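Local coordinates for phosphotriesterase family protein (Listeria monocytogenes serotype 4b str. H7858, PDB 3PNZ) that probably hydrolyses phosphorylated sugar lactones, as a lactonase of the phosphotriesterase family with zinc ions bound in an amidohydrolase-fold barrel, at residues 2-10 with 139-150; 167-178 with 200-210. All blocks are in the same frame, centred on the assembly; numbering follows the deposited sequence.

Contact 1: 2-10 with 139-150; sequences SFIRTFYGD and VENGLEGTPYKA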
loop_
_atom_site.group_PDB
_atom_site.type_symbol
_atom_site.label_atom_id
_atom_site.label_comp_id
_atom_site.label_asym_id
_atom_site.label_seq_id
_atom_site.Cartn_x
_atom_site.Cartn_y
_atom_site.Cartn_z
ATOM N N SER A 2 -7.622 17.693 -10.604
ATOM C CA SER A 2 -7.498 16.328 -10.085
ATOM C C SER A 2 -7.496 16.309 -8.563
ATOM O O SER A 2 -7.513 17.359 -7.922
ATOM C CB SER A 2 -6.242 15.647 -10.623
ATOM O OG SER A 2 -6.393 14.239 -10.534
ATOM N N PHE A 3 -7.466 15.114 -7.980
ATOM C CA PHE A 3 -7.672 14.992 -6.541
ATOM C C PHE A 3 -7.122 13.679 -6.004
ATOM O O PHE A 3 -6.845 12.760 -6.772
ATOM C CB PHE A 3 -9.169 15.042 -6.228
ATOM C CG PHE A 3 -9.958 13.956 -6.898
ATOM C CD1 PHE A 3 -10.121 12.715 -6.289
ATOM C CD2 PHE A 3 -10.530 14.164 -8.140
ATOM C CE1 PHE A 3 -10.848 11.704 -6.912
ATOM C CE2 PHE A 3 -11.251 13.161 -8.765
ATOM C CZ PHE A 3 -11.411 11.925 -8.144
ATOM N N ILE A 4 -6.979 13.606 -4.685
ATOM C CA ILE A 4 -6.716 12.346 -3.987
ATOM C C ILE A 4 -7.961 11.968 -3.184
ATOM O O ILE A 4 -8.549 12.814 -2.491
ATOM C CB ILE A 4 -5.487 12.457 -3.049
ATOM C CG1 ILE A 4 -4.212 12.623 -3.875
ATOM C CG2 ILE A 4 -5.380 11.225 -2.154
ATOM C CD1 ILE A 4 -3.391 13.816 -3.502
ATOM N N ARG A 5 -8.375 10.707 -3.289
ATOM C CA ARG A 5 -9.599 10.250 -2.647
ATOM C C ARG A 5 -9.314 9.663 -1.271
ATOM O O ARG A 5 -8.692 8.600 -1.145
ATOM C CB ARG A 5 -10.333 9.238 -3.534
ATOM C CG ARG A 5 -11.556 8.612 -2.898
ATOM C CD ARG A 5 -12.571 8.157 -3.946
ATOM N NE ARG A 5 -13.079 9.304 -4.702
ATOM C CZ ARG A 5 -13.871 9.222 -5.765
ATOM N NH1 ARG A 5 -14.270 8.043 -6.221
ATOM N NH2 ARG A 5 -14.257 10.331 -6.380
ATOM N N THR A 6 -9.751 10.379 -0.238
ATOM C CA THR A 6 -9.583 9.926 1.142
ATOM C C THR A 6 -10.931 9.478 1.706
ATOM O O THR A 6 -11.973 9.711 1.105
ATOM C CB THR A 6 -9.003 11.025 2.062
ATOM O OG1 THR A 6 -10.011 11.999 2.352
ATOM C CG2 THR A 6 -7.774 11.704 1.434
ATOM N N PHE A 7 -10.902 8.827 2.865
ATOM C CA PHE A 7 -12.121 8.362 3.512
ATOM C C PHE A 7 -13.124 9.495 3.712
ATOM O O PHE A 7 -14.330 9.270 3.636
ATOM C CB PHE A 7 -11.803 7.734 4.870
ATOM C CG PHE A 7 -11.463 6.268 4.802
ATOM C CD1 PHE A 7 -11.081 5.681 3.606
ATOM C CD2 PHE A 7 -11.538 5.477 5.939
ATOM C CE1 PHE A 7 -10.775 4.326 3.549
ATOM C CE2 PHE A 7 -11.225 4.128 5.893
ATOM C CZ PHE A 7 -10.843 3.554 4.700
ATOM N N TYR A 8 -12.629 10.698 3.976
ATOM C CA TYR A 8 -13.522 11.824 4.268
ATOM C C TYR A 8 -13.566 12.893 3.178
ATOM O O TYR A 8 -13.875 14.058 3.449
ATOM C CB TYR A 8 -13.200 12.439 5.633
ATOM C CG TYR A 8 -13.759 11.613 6.764
ATOM C CD1 TYR A 8 -15.107 11.686 7.096
ATOM C CD2 TYR A 8 -12.949 10.743 7.487
ATOM C CE1 TYR A 8 -15.634 10.922 8.117
ATOM C CE2 TYR A 8 -13.469 9.976 8.518
ATOM C CZ TYR A 8 -14.812 10.073 8.828
ATOM O OH TYR A 8 -15.346 9.318 9.847
ATOM N N GLY A 9 -13.285 12.495 1.942
ATOM C CA GLY A 9 -13.476 13.387 0.809
ATOM C C GLY A 9 -12.321 13.409 -0.176
ATOM O O GLY A 9 -11.220 12.916 0.112
ATOM N N ASP A 10 -12.576 13.981 -1.350
ATOM C CA ASP A 10 -11.535 14.166 -2.349
ATOM C C ASP A 10 -10.818 15.483 -2.075
ATOM O O ASP A 10 -11.457 16.528 -1.928
ATOM C CB ASP A 10 -12.132 14.144 -3.758
ATOM C CG ASP A 10 -12.846 12.834 -4.071
ATOM O OD1 ASP A 10 -12.545 11.804 -3.421
ATOM O OD2 ASP A 10 -13.713 12.827 -4.969
ATOM N N VAL A 139 -14.303 1.862 -5.093
ATOM C CA VAL A 139 -13.750 3.187 -5.337
ATOM C C VAL A 139 -14.847 4.247 -5.452
ATOM O O VAL A 139 -14.702 5.357 -4.951
ATOM C CB VAL A 139 -12.924 3.207 -6.632
ATOM C CG1 VAL A 139 -12.539 4.629 -7.011
ATOM C CG2 VAL A 139 -11.670 2.343 -6.463
ATOM N N GLU A 140 -15.939 3.878 -6.111
ATOM C CA GLU A 140 -16.986 4.842 -6.463
ATOM C C GLU A 140 -18.129 4.942 -5.455
ATOM O O GLU A 140 -18.729 6.009 -5.299
ATOM C CB GLU A 140 -17.534 4.527 -7.856
ATOM C CG GLU A 140 -16.491 4.610 -8.958
ATOM C CD GLU A 140 -16.029 6.031 -9.267
ATOM O OE1 GLU A 140 -16.125 6.919 -8.391
ATOM O OE2 GLU A 140 -15.567 6.264 -10.406
ATOM N N ASN A 141 -18.432 3.840 -4.776
ATOM C CA ASN A 141 -19.547 3.798 -3.836
ATOM C C ASN A 141 -19.098 3.701 -2.383
ATOM O O ASN A 141 -19.593 4.420 -1.515
ATOM C CB ASN A 141 -20.476 2.629 -4.167
ATOM C CG ASN A 141 -21.102 2.753 -5.545
ATOM O OD1 ASN A 141 -21.184 3.844 -6.099
ATOM N ND2 ASN A 141 -21.545 1.634 -6.099
ATOM N N GLY A 142 -18.167 2.791 -2.112
ATOM C CA GLY A 142 -17.637 2.633 -0.772
ATOM C C GLY A 142 -17.101 1.238 -0.508
ATOM O O GLY A 142 -17.457 0.277 -1.191
ATOM N N LEU A 143 -16.235 1.132 0.492
ATOM C CA LEU A 143 -15.672 -0.154 0.883
ATOM C C LEU A 143 -16.625 -0.960 1.768
ATOM O O LEU A 143 -17.110 -0.465 2.781
ATOM C CB LEU A 143 -14.343 0.063 1.611
ATOM C CG LEU A 143 -13.171 0.568 0.763
ATOM C CD1 LEU A 143 -12.199 1.392 1.604
ATOM C CD2 LEU A 143 -12.457 -0.587 0.060
ATOM N N GLU A 144 -16.883 -2.203 1.375
ATOM C CA GLU A 144 -17.568 -3.172 2.236
ATOM C C GLU A 144 -18.866 -2.682 2.870
ATOM O O GLU A 144 -19.083 -2.864 4.069
ATOM C CB GLU A 144 -16.616 -3.654 3.332
ATOM C CG GLU A 144 -15.345 -4.223 2.758
ATOM C CD GLU A 144 -14.511 -4.979 3.773
ATOM O OE1 GLU A 144 -13.453 -5.496 3.366
ATOM O OE2 GLU A 144 -14.904 -5.058 4.959
ATOM N N GLY A 145 -19.727 -2.070 2.066
ATOM C CA GLY A 145 -21.020 -1.616 2.550
ATOM C C GLY A 145 -21.002 -0.310 3.328
ATOM O O GLY A 145 -22.040 0.129 3.830
ATOM N N THR A 146 -19.833 0.317 3.437
ATOM C CA THR A 146 -19.715 1.596 4.131
ATOM C C THR A 146 -19.670 2.725 3.106
ATOM O O THR A 146 -19.516 2.473 1.908
ATOM C CB THR A 146 -18.429 1.662 4.984
ATOM O OG1 THR A 146 -17.306 1.925 4.128
ATOM C CG2 THR A 146 -18.211 0.350 5.756
ATOM N N PRO A 147 -19.791 3.978 3.570
ATOM C CA PRO A 147 -19.692 5.121 2.657
ATOM C C PRO A 147 -18.259 5.589 2.431
ATOM O O PRO A 147 -18.060 6.618 1.786
ATOM C CB PRO A 147 -20.456 6.234 3.399
ATOM C CG PRO A 147 -20.956 5.617 4.688
ATOM C CD PRO A 147 -20.137 4.403 4.933
ATOM N N TYR A 148 -17.275 4.863 2.951
ATOM C CA TYR A 148 -15.892 5.299 2.825
ATOM C C TYR A 148 -15.250 4.675 1.595
ATOM O O TYR A 148 -15.036 3.465 1.544
ATOM C CB TYR A 148 -15.119 4.972 4.109
ATOM C CG TYR A 148 -15.827 5.530 5.326
ATOM C CD1 TYR A 148 -15.822 6.896 5.587
ATOM C CD2 TYR A 148 -16.530 4.700 6.189
ATOM C CE1 TYR A 148 -16.492 7.421 6.690
ATOM C CE2 TYR A 148 -17.200 5.213 7.293
ATOM C CZ TYR A 148 -17.175 6.573 7.536
ATOM O OH TYR A 148 -17.838 7.090 8.633
ATOM N N LYS A 149 -14.965 5.507 0.600
ATOM C CA LYS A 149 -14.480 5.024 -0.688
ATOM C C LYS A 149 -12.970 4.826 -0.688
ATOM O O LYS A 149 -12.245 5.547 -0.017
ATOM C CB LYS A 149 -14.844 6.008 -1.797
ATOM C CG LYS A 149 -16.312 6.426 -1.813
ATOM C CD LYS A 149 -16.541 7.525 -2.831
ATOM C CE LYS A 149 -17.860 8.228 -2.596
ATOM N NZ LYS A 149 -17.920 9.481 -3.396
ATOM N N ALA A 150 -12.509 3.863 -1.475
ATOM C CA ALA A 150 -11.082 3.653 -1.679
ATOM C C ALA A 150 -10.503 4.683 -2.648
ATOM O O ALA A 150 -11.203 5.184 -3.542
ATOM C CB ALA A 150 -10.845 2.259 -2.207
HETATM O O HOH W 1 -9.673 6.535 0.461
HETATM O O HOH W 2 -15.198 8.379 1.148
#
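R5 and F7, in the N-terminal β-hairpin of strands 4-6 and 9-11, meet the chain that links helix 128-140 to barrel strand 150-152 of this amidohydrolase fold. R5 sets CG opposite its backbone N (chi1 175°) and bends at chi3 (-63°), which brings NH1 to the end of helix 128-140. NH1 donates to V139 O at 3.0 Å from above the carbonyl plane, and it forms a salt bridge to E140 OE1 at 3.1 Å. R5 CD packs on A150 O, a buried carbonyl oxygen with no hydrogen-bond partner in the model. F7 packs at the other end: Y148 CB sits over its ring face, 4.0 Å from the ring centroid, and L143 CD1 touches F7 CE1. The edge of the Y148 ring is turned to the face of Y8, completing an aromatic cluster against helix 75-85. Waters bridge R5 O to K149 O and K149 N to F7 O. In the second shell D10 holds R5 side-on, its two oxygens taking NE and NH2 and fixing the rotation of the guanidinium. Backbone bonds both ways close the type I turn from T6 to G9, and G9 O takes a second donor, T6 OG1, at 2.7 Å, on a lone pair.

Contact 2: 167-178 with 200-210; sequences EKTIRAVARAHH and ILKQENIPLEY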
loop_
_atom_site.group_PDB
_atom_site.type_symbol
_atom_site.label_atom_id
_atom_site.label_comp_id
_atom_site.label_asym_id
_atom_site.label_seq_id
_atom_site.Cartn_x
_atom_site.Cartn_y
_atom_site.Cartn_z
ATOM N N GLU A 167 -3.178 -13.366 -12.353
ATOM C CA GLU A 167 -3.225 -12.618 -13.600
ATOM C C GLU A 167 -4.626 -12.082 -13.882
ATOM O O GLU A 167 -4.792 -10.944 -14.334
ATOM C CB GLU A 167 -2.773 -13.501 -14.765
ATOM C CG GLU A 167 -2.876 -12.824 -16.112
ATOM C CD GLU A 167 -2.439 -13.724 -17.246
ATOM O OE1 GLU A 167 -1.643 -14.654 -16.991
ATOM O OE2 GLU A 167 -2.890 -13.507 -18.386
ATOM N N LYS A 168 -5.622 -12.927 -13.642
ATOM C CA LYS A 168 -7.022 -12.525 -13.751
ATOM C C LYS A 168 -7.302 -11.282 -12.904
ATOM O O LYS A 168 -7.941 -10.330 -13.383
ATOM C CB LYS A 168 -7.928 -13.679 -13.321
ATOM C CG LYS A 168 -9.431 -13.417 -13.450
ATOM C CD LYS A 168 -10.209 -14.591 -12.830
ATOM C CE LYS A 168 -11.614 -14.726 -13.400
ATOM N NZ LYS A 168 -12.286 -15.945 -12.867
ATOM N N THR A 169 -6.839 -11.277 -11.655
ATOM C CA THR A 169 -7.052 -10.102 -10.805
ATOM C C THR A 169 -6.287 -8.872 -11.301
ATOM O O THR A 169 -6.767 -7.748 -11.156
ATOM C CB THR A 169 -6.765 -10.349 -9.304
ATOM O OG1 THR A 169 -5.372 -10.624 -9.109
ATOM C CG2 THR A 169 -7.602 -11.511 -8.769
ATOM N N ILE A 170 -5.108 -9.069 -11.882
ATOM C CA ILE A 170 -4.383 -7.927 -12.435
ATOM C C ILE A 170 -5.211 -7.270 -13.533
ATOM O O ILE A 170 -5.350 -6.049 -13.571
ATOM C CB ILE A 170 -3.003 -8.308 -13.027
ATOM C CG1 ILE A 170 -2.122 -8.969 -11.958
ATOM C CG2 ILE A 170 -2.324 -7.063 -13.617
ATOM C CD1 ILE A 170 -0.727 -9.347 -12.476
ATOM N N ARG A 171 -5.761 -8.087 -14.427
ATOM C CA ARG A 171 -6.559 -7.555 -15.527
ATOM C C ARG A 171 -7.840 -6.893 -15.004
ATOM O O ARG A 171 -8.234 -5.844 -15.499
ATOM C CB ARG A 171 -6.857 -8.639 -16.575
ATOM C CG ARG A 171 -5.596 -9.217 -17.197
ATOM C CD ARG A 171 -5.885 -10.124 -18.395
ATOM N NE ARG A 171 -4.690 -10.878 -18.778
ATOM C CZ ARG A 171 -3.730 -10.410 -19.566
ATOM N NH1 ARG A 171 -3.813 -9.187 -20.070
ATOM N NH2 ARG A 171 -2.681 -11.171 -19.858
ATOM N N ALA A 172 -8.459 -7.482 -13.984
ATOM C CA ALA A 172 -9.673 -6.907 -13.391
ATOM C C ALA A 172 -9.374 -5.523 -12.812
ATOM O O ALA A 172 -10.147 -4.577 -12.978
ATOM C CB ALA A 172 -10.224 -7.825 -12.308
ATOM N N VAL A 173 -8.237 -5.410 -12.136
ATOM C CA VAL A 173 -7.833 -4.148 -11.521
ATOM C C VAL A 173 -7.429 -3.102 -12.560
ATOM O O VAL A 173 -7.778 -1.926 -12.429
ATOM C CB VAL A 173 -6.699 -4.379 -10.504
ATOM C CG1 VAL A 173 -6.079 -3.063 -10.076
ATOM C CG2 VAL A 173 -7.245 -5.141 -9.307
ATOM N N ALA A 174 -6.713 -3.530 -13.602
ATOM C CA ALA A 174 -6.365 -2.631 -14.696
ATOM C C ALA A 174 -7.638 -2.034 -15.302
ATOM O O ALA A 174 -7.732 -0.832 -15.551
ATOM C CB ALA A 174 -5.553 -3.362 -15.755
ATOM N N ARG A 175 -8.627 -2.885 -15.514
ATOM C CA ARG A 175 -9.876 -2.435 -16.111
ATOM C C ARG A 175 -10.666 -1.545 -15.153
ATOM O O ARG A 175 -11.360 -0.622 -15.589
ATOM C CB ARG A 175 -10.666 -3.637 -16.619
ATOM C CG ARG A 175 -9.909 -4.340 -17.747
ATOM C CD ARG A 175 -10.457 -5.715 -18.065
ATOM N NE ARG A 175 -9.499 -6.474 -18.864
ATOM C CZ ARG A 175 -9.730 -7.692 -19.350
ATOM N NH1 ARG A 175 -10.895 -8.287 -19.124
ATOM N NH2 ARG A 175 -8.794 -8.308 -20.064
ATOM N N ALA A 176 -10.535 -1.790 -13.852
ATOM C CA ALA A 176 -11.137 -0.899 -12.860
ATOM C C ALA A 176 -10.452 0.462 -12.907
ATOM O O ALA A 176 -11.099 1.496 -12.729
ATOM C CB ALA A 176 -11.067 -1.502 -11.457
ATOM N N HIS A 177 -9.143 0.477 -13.150
ATOM C CA HIS A 177 -8.476 1.759 -13.339
ATOM C C HIS A 177 -9.048 2.503 -14.546
ATOM O O HIS A 177 -9.275 3.713 -14.491
ATOM C CB HIS A 177 -6.971 1.635 -13.545
ATOM C CG HIS A 177 -6.386 2.872 -14.149
ATOM N ND1 HIS A 177 -6.065 3.981 -13.397
ATOM C CD2 HIS A 177 -6.152 3.209 -15.439
ATOM C CE1 HIS A 177 -5.628 4.938 -14.196
ATOM N NE2 HIS A 177 -5.675 4.497 -15.441
ATOM N N HIS A 178 -9.243 1.799 -15.652
ATOM C CA HIS A 178 -9.748 2.476 -16.846
ATOM C C HIS A 178 -11.094 3.151 -16.574
ATOM O O HIS A 178 -11.369 4.235 -17.097
ATOM C CB HIS A 178 -9.837 1.528 -18.034
ATOM C CG HIS A 178 -8.509 1.227 -18.653
ATOM N ND1 HIS A 178 -7.680 2.214 -19.139
ATOM C CD2 HIS A 178 -7.867 0.055 -18.871
ATOM C CE1 HIS A 178 -6.584 1.665 -19.628
ATOM N NE2 HIS A 178 -6.674 0.357 -19.482
ATOM N N ILE A 200 1.898 -7.354 -18.153
ATOM C CA ILE A 200 0.451 -7.545 -18.160
ATOM C C ILE A 200 -0.261 -6.198 -18.217
ATOM O O ILE A 200 -1.237 -6.024 -18.951
ATOM C CB ILE A 200 -0.024 -8.380 -16.969
ATOM C CG1 ILE A 200 0.503 -9.811 -17.112
ATOM C CG2 ILE A 200 -1.559 -8.372 -16.887
ATOM C CD1 ILE A 200 0.324 -10.657 -15.876
ATOM N N LEU A 201 0.240 -5.241 -17.448
ATOM C CA LEU A 201 -0.350 -3.903 -17.453
ATOM C C LEU A 201 -0.205 -3.247 -18.820
ATOM O O LEU A 201 -1.102 -2.533 -19.264
ATOM C CB LEU A 201 0.278 -3.036 -16.366
ATOM C CG LEU A 201 -0.057 -3.506 -14.948
ATOM C CD1 LEU A 201 0.713 -2.695 -13.919
ATOM C CD2 LEU A 201 -1.557 -3.422 -14.693
ATOM N N LYS A 202 0.913 -3.492 -19.499
ATOM C CA LYS A 202 1.093 -2.946 -20.841
ATOM C C LYS A 202 0.085 -3.543 -21.818
ATOM O O LYS A 202 -0.442 -2.835 -22.674
ATOM C CB LYS A 202 2.525 -3.158 -21.331
ATOM C CG LYS A 202 3.501 -2.188 -20.699
ATOM C CD LYS A 202 4.946 -2.615 -20.883
ATOM C CE LYS A 202 5.318 -2.784 -22.333
ATOM N NZ LYS A 202 6.709 -3.323 -22.437
ATOM N N GLN A 203 -0.193 -4.838 -21.686
ATOM C CA GLN A 203 -1.230 -5.466 -22.504
ATOM C C GLN A 203 -2.588 -4.825 -22.250
ATOM O O GLN A 203 -3.434 -4.767 -23.146
ATOM C CB GLN A 203 -1.321 -6.962 -22.214
ATOM C CG GLN A 203 -0.068 -7.747 -22.574
ATOM C CD GLN A 203 -0.117 -9.154 -22.022
ATOM O OE1 GLN A 203 -1.157 -9.607 -21.546
ATOM N NE2 GLN A 203 1.014 -9.851 -22.070
ATOM N N GLU A 204 -2.800 -4.366 -21.019
ATOM C CA GLU A 204 -4.060 -3.741 -20.634
ATOM C C GLU A 204 -4.055 -2.227 -20.856
ATOM O O GLU A 204 -4.955 -1.523 -20.390
ATOM C CB GLU A 204 -4.406 -4.068 -19.170
ATOM C CG GLU A 204 -4.657 -5.571 -18.906
ATOM C CD GLU A 204 -5.962 -6.080 -19.530
ATOM O OE1 GLU A 204 -6.932 -5.291 -19.606
ATOM O OE2 GLU A 204 -6.022 -7.268 -19.944
ATOM N N ASN A 205 -3.036 -1.745 -21.556
ATOM C CA ASN A 205 -2.933 -0.336 -21.934
ATOM C C ASN A 205 -2.908 0.625 -20.751
ATOM O O ASN A 205 -3.522 1.710 -20.792
ATOM C CB ASN A 205 -4.053 0.020 -22.910
ATOM C CG ASN A 205 -3.990 -0.815 -24.178
ATOM O OD1 ASN A 205 -2.940 -0.900 -24.828
ATOM N ND2 ASN A 205 -5.107 -1.453 -24.529
ATOM N N ILE A 206 -2.174 0.236 -19.711
ATOM C CA ILE A 206 -2.015 1.053 -18.506
ATOM C C ILE A 206 -0.693 1.817 -18.530
ATOM O O ILE A 206 0.382 1.217 -18.569
ATOM C CB ILE A 206 -2.035 0.164 -17.226
ATOM C CG1 ILE A 206 -3.368 -0.586 -17.090
ATOM C CG2 ILE A 206 -1.737 0.998 -15.975
ATOM C CD1 ILE A 206 -4.550 0.283 -16.691
ATOM N N PRO A 207 -0.759 3.158 -18.517
ATOM C CA PRO A 207 0.481 3.924 -18.364
ATOM C C PRO A 207 1.181 3.564 -17.051
ATOM O O PRO A 207 0.563 3.609 -15.984
ATOM C CB PRO A 207 -0.006 5.379 -18.330
ATOM C CG PRO A 207 -1.334 5.346 -19.066
ATOM C CD PRO A 207 -1.944 4.020 -18.657
ATOM N N LEU A 208 2.463 3.225 -17.123
ATOM C CA LEU A 208 3.142 2.655 -15.962
ATOM C C LEU A 208 3.398 3.663 -14.847
ATOM O O LEU A 208 3.625 3.279 -13.687
ATOM C CB LEU A 208 4.429 1.937 -16.393
ATOM C CG LEU A 208 4.090 0.807 -17.379
ATOM C CD1 LEU A 208 5.324 0.249 -18.054
ATOM C CD2 LEU A 208 3.297 -0.281 -16.664
ATOM N N GLU A 209 3.340 4.957 -15.171
ATOM C CA GLU A 209 3.498 5.960 -14.133
ATOM C C GLU A 209 2.247 6.046 -13.252
ATOM O O GLU A 209 2.227 6.789 -12.273
ATOM C CB GLU A 209 3.850 7.333 -14.726
ATOM C CG GLU A 209 2.733 7.971 -15.532
ATOM C CD GLU A 209 2.769 7.633 -17.017
ATOM O OE1 GLU A 209 2.218 8.424 -17.814
ATOM O OE2 GLU A 209 3.331 6.587 -17.411
ATOM N N TYR A 210 1.213 5.281 -13.593
ATOM C CA TYR A 210 0.011 5.197 -12.760
ATOM C C TYR A 210 0.117 4.108 -11.698
ATOM O O TYR A 210 -0.827 3.874 -10.940
ATOM C CB TYR A 210 -1.224 4.889 -13.616
ATOM C CG TYR A 210 -1.622 5.959 -14.616
ATOM C CD1 TYR A 210 -0.981 7.194 -14.661
ATOM C CD2 TYR A 210 -2.649 5.721 -15.518
ATOM C CE1 TYR A 210 -1.365 8.165 -15.601
ATOM C CE2 TYR A 210 -3.042 6.684 -16.454
ATOM C CZ TYR A 210 -2.391 7.898 -16.486
ATOM O OH TYR A 210 -2.779 8.853 -17.413
#
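Two neighbouring outer helices of the TIM barrel, 164-180 and 194-203, pack here, the second ending in a Schellman motif with N205 as its C-prime residue. Beyond this cap the chain runs on to strand 211-213. E204 holds the centre of a salt-bridge network. R175 grips its carboxylate side-on, NE to OE1 at 2.9 Å in a nearly straight bond (175°) and NH2 to OE2. The same OE2 receives R171 NH1 at 2.9 Å on its anti lone pair. The bend of E204 at chi2 (-70°) brings its carboxylate between R171 and R175. R171 also clasps Q203 OE1 end-on with NH1 and NH2, the guanidinium and amide nearly coplanar, while E167, one turn earlier on the same helix, accepts NE and NH2 side-on, both at OE2; I200 CG2 covers one guanidinium face. These in-plane bonds fix the rotation of the R171 guanidinium.

Inward, I170 CG2 meets I200 CG2 at 3.6 Å and L201 CD2, and A174 CB rests against E204 CB. Just past the end of helix 194-203, E204 O accepts from H178 NE2 at 2.7 Å, nearly along the C=O axis. I206 CD1 lies over the H178 ring face in a CH-pi contact. H177, whose ND1 donates to A182 O, turns NE2 toward Y210 CD2. An apolar seam edged by ion pairs thus joins consecutive helices on the outside of the β/α barrel.

Overall arrangement
The centres of contacts 1 and 2 lie about 16 and 17 Å from the centre of the chain, and the two do not touch each other, their nearest atoms being about 6 Å apart. Contact 1 is the more buried and fastens the N-terminal hairpin to a helix-to-strand connection; contact 2, partly exposed, joins two successive helices and the loop after the second. Helix 128-140 is common ground: its end belongs to contact 1, and its side chains pack on helix 164-180 of contact 2. Arginine-carboxylate pairs serve in both. In contact 1 they accompany aromatic packing and bridging waters, whereas in contact 2 they border an aliphatic helix interface.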